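Local structure of carboxylesterase (Est-2) (Archaeoglobus fulgidus, 5FRD) at residues 86-91 / 110-115. The protein is an esterase of the alpha/beta hydrolase fold that probably hydrolyses carboxylic esters and holds a coenzyme A molecule near its active site. Numbering follows the deposited sequence.
Sequences VGHSLG and VLVGTG
Val86, Gly87 and His88 run parallel to Val110, Leu111 and Val112 as neighbouring strands of an alpha/beta-hydrolase sheet, the two strands of a beta-alpha-beta unit joined through helix 90-101. The strand axes diverge by only 14°. Two backbone bonds fix the register, Gly87 N to Val110 O and Val112 N to Gly87 O, both 3.0 Å. A third, Ser89 N to Val112 O (3.1 Å), carries the pairing into the turn. There Ser89 has positive phi (56°), consistent with the strained nucleophile elbow of the GxSxG motif, and, touching His228, is probably the nucleophile of a Ser-His-Asp triad. Thr114 OG1, anti to its backbone N (chi1 -170°), donates to Ser89 O at 2.8 Å from somewhat out of the carbonyl plane. An alanine here would probably leave the Ser89 carbonyl without its hydroxyl mate and the elbow less firmly tied to the 113-115 loop. Apolar contact lies on the face of Val86, His88, Val110 and Val112: the side chains of Val86 and Val110 run alongside each other, and Val86 CG1 meets Val112 CG2 at 4.1 Å. On that face His88 NE2 is hydrogen-bonded to His228 O, while His88 CD2, at the ring edge, meets Val112 O near the ring plane at 3.3 Å.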
ATOM      1  N   VAL A  86      -3.068   3.573  -5.291  1.00 11.73           N
ATOM      2  CA  VAL A  86      -3.469   3.361  -3.878  1.00 12.25           C
ATOM      3  C   VAL A  86      -2.382   2.502  -3.241  1.00 12.66           C
ATOM      4  O   VAL A  86      -2.184   1.362  -3.651  1.00 13.82           O
ATOM      5  CB  VAL A  86      -4.811   2.640  -3.808  1.00 12.61           C
ATOM      6  CG1 VAL A  86      -5.239   2.450  -2.352  1.00 12.47           C
ATOM      7  CG2 VAL A  86      -5.888   3.352  -4.597  1.00 13.55           C
ATOM      8  N   GLY A  87      -1.673   3.026  -2.259  1.00 11.95           N
ATOM      9  CA  GLY A  87      -0.597   2.308  -1.590  1.00 12.99           C
ATOM     10  C   GLY A  87      -0.753   2.221  -0.101  1.00 13.81           C
ATOM     11  O   GLY A  87      -1.010   3.245   0.525  1.00 14.13           O
ATOM     12  N   HIS A  88      -0.547   1.041   0.450  1.00 12.12           N
ATOM     13  CA  HIS A  88      -0.615   0.783   1.879  1.00 12.24           C
ATOM     14  C   HIS A  88       0.768   0.544   2.443  1.00 12.33           C
ATOM     15  O   HIS A  88       1.457  -0.375   2.014  1.00 13.11           O
ATOM     16  CB  HIS A  88      -1.486  -0.405   2.164  1.00 13.19           C
ATOM     17  CG  HIS A  88      -1.597  -0.724   3.613  1.00 13.35           C
ATOM     18  ND1 HIS A  88      -1.395  -1.983   4.121  1.00 19.07           N
ATOM     19  CD2 HIS A  88      -1.891   0.062   4.663  1.00 16.50           C
ATOM     20  CE1 HIS A  88      -1.558  -1.955   5.436  1.00 20.60           C
ATOM     21  NE2 HIS A  88      -1.879  -0.730   5.790  1.00 17.84           N
ATOM     22  N   SER A  89       1.171   1.350   3.431  1.00 14.43           N
ATOM     23  CA  SER A  89       2.412   1.161   4.202  1.00 15.41           C
ATOM     24  C   SER A  89       3.662   1.103   3.302  1.00 14.95           C
ATOM     25  O   SER A  89       3.909   2.107   2.640  1.00 15.99           O
ATOM     26  CB  SER A  89       2.251  -0.009   5.171  1.00 16.93           C
ATOM     27  OG  SER A  89       3.138   0.151   6.293  1.00 18.98           O
ATOM     28  N   LEU A  90       4.427   0.007   3.234  1.00 14.57           N
ATOM     29  CA  LEU A  90       5.446  -0.136   2.184  0.70 14.23           C
ATOM     30  C   LEU A  90       4.894   0.270   0.817  1.00 13.87           C
ATOM     31  O   LEU A  90       5.580   0.947   0.027  1.00 14.15           O
ATOM     32  CB  LEU A  90       5.936  -1.580   2.085  0.70 15.34           C
ATOM     33  CG  LEU A  90       6.762  -1.988   0.851  0.70 16.91           C
ATOM     34  CD1 LEU A  90       8.091  -1.278   0.868  0.70 15.52           C
ATOM     35  CD2 LEU A  90       6.942  -3.500   0.781  0.70 18.77           C
ATOM     36  N   GLY A  91       3.684  -0.179   0.486  1.00 12.92           N
ATOM     37  CA  GLY A  91       3.095   0.144  -0.818  1.00 12.88           C
ATOM     38  C   GLY A  91       2.864   1.630  -1.014  1.00 12.86           C
ATOM     39  O   GLY A  91       2.828   2.128  -2.145  1.00 13.00           O
ATOM     40  N   VAL A 110      -3.543   7.759  -3.358  1.00 13.68           N
ATOM     41  CA  VAL A 110      -4.274   7.407  -2.153  1.00 12.72           C
ATOM     42  C   VAL A 110      -3.240   6.770  -1.256  1.00 13.02           C
ATOM     43  O   VAL A 110      -2.711   5.706  -1.546  1.00 14.10           O
ATOM     44  CB  VAL A 110      -5.464   6.529  -2.428  1.00 13.29           C
ATOM     45  CG1 VAL A 110      -6.167   6.201  -1.104  1.00 13.44           C
ATOM     46  CG2 VAL A 110      -6.408   7.155  -3.427  1.00 14.28           C
ATOM     47  N   LEU A 111      -2.892   7.450  -0.172  1.00 12.59           N
ATOM     48  CA  LEU A 111      -1.853   7.056   0.751  1.00 13.55           C
ATOM     49  C   LEU A 111      -2.551   6.517   1.989  1.00 13.56           C
ATOM     50  O   LEU A 111      -3.227   7.262   2.704  1.00 14.38           O
ATOM     51  CB  LEU A 111      -0.972   8.244   1.102  1.00 13.31           C
ATOM     52  CG  LEU A 111      -0.260   8.860  -0.098  1.00 14.68           C
ATOM     53  CD1 LEU A 111       0.456  10.124   0.355  1.00 17.73           C
ATOM     54  CD2 LEU A 111       0.714   7.871  -0.747  1.00 17.78           C
ATOM     55  N   VAL A 112      -2.414   5.228   2.224  1.00 12.10           N
ATOM     56  CA  VAL A 112      -3.137   4.516   3.258  1.00 13.73           C
ATOM     57  C   VAL A 112      -2.142   3.949   4.262  1.00 13.65           C
ATOM     58  O   VAL A 112      -1.269   3.160   3.902  1.00 14.32           O
ATOM     59  CB  VAL A 112      -3.953   3.339   2.671  1.00 13.96           C
ATOM     60  CG1 VAL A 112      -4.816   2.736   3.764  1.00 13.81           C
ATOM     61  CG2 VAL A 112      -4.811   3.775   1.476  1.00 14.94           C
ATOM     62  N   GLY A 113      -2.273   4.307   5.546  1.00 12.49           N
ATOM     63  CA  GLY A 113      -1.417   3.714   6.559  1.00 13.39           C
ATOM     64  C   GLY A 113       0.055   3.730   6.148  1.00 14.02           C
ATOM     65  O   GLY A 113       0.726   2.680   6.079  1.00 13.41           O
ATOM     66  N   THR A 114       0.578   4.909   5.836  1.00 13.15           N
ATOM     67  CA  THR A 114       1.922   5.029   5.338  1.00 13.34           C
ATOM     68  C   THR A 114       2.575   6.280   5.877  1.00 14.09           C
ATOM     69  O   THR A 114       2.126   6.819   6.881  1.00 14.85           O
ATOM     70  CB  THR A 114       1.896   4.893   3.790  1.00 13.89           C
ATOM     71  OG1 THR A 114       3.234   4.785   3.274  1.00 13.62           O
ATOM     72  CG2 THR A 114       1.195   6.030   3.124  1.00 14.36           C
ATOM     73  N   GLY A 115       3.688   6.698   5.291  1.00 13.49           N
ATOM     74  CA  GLY A 115       4.442   7.816   5.834  1.00 13.83           C
ATOM     75  C   GLY A 115       5.528   8.243   4.883  1.00 14.95           C
ATOM     76  O   GLY A 115       5.912   7.512   3.949  1.00 14.60           O
TER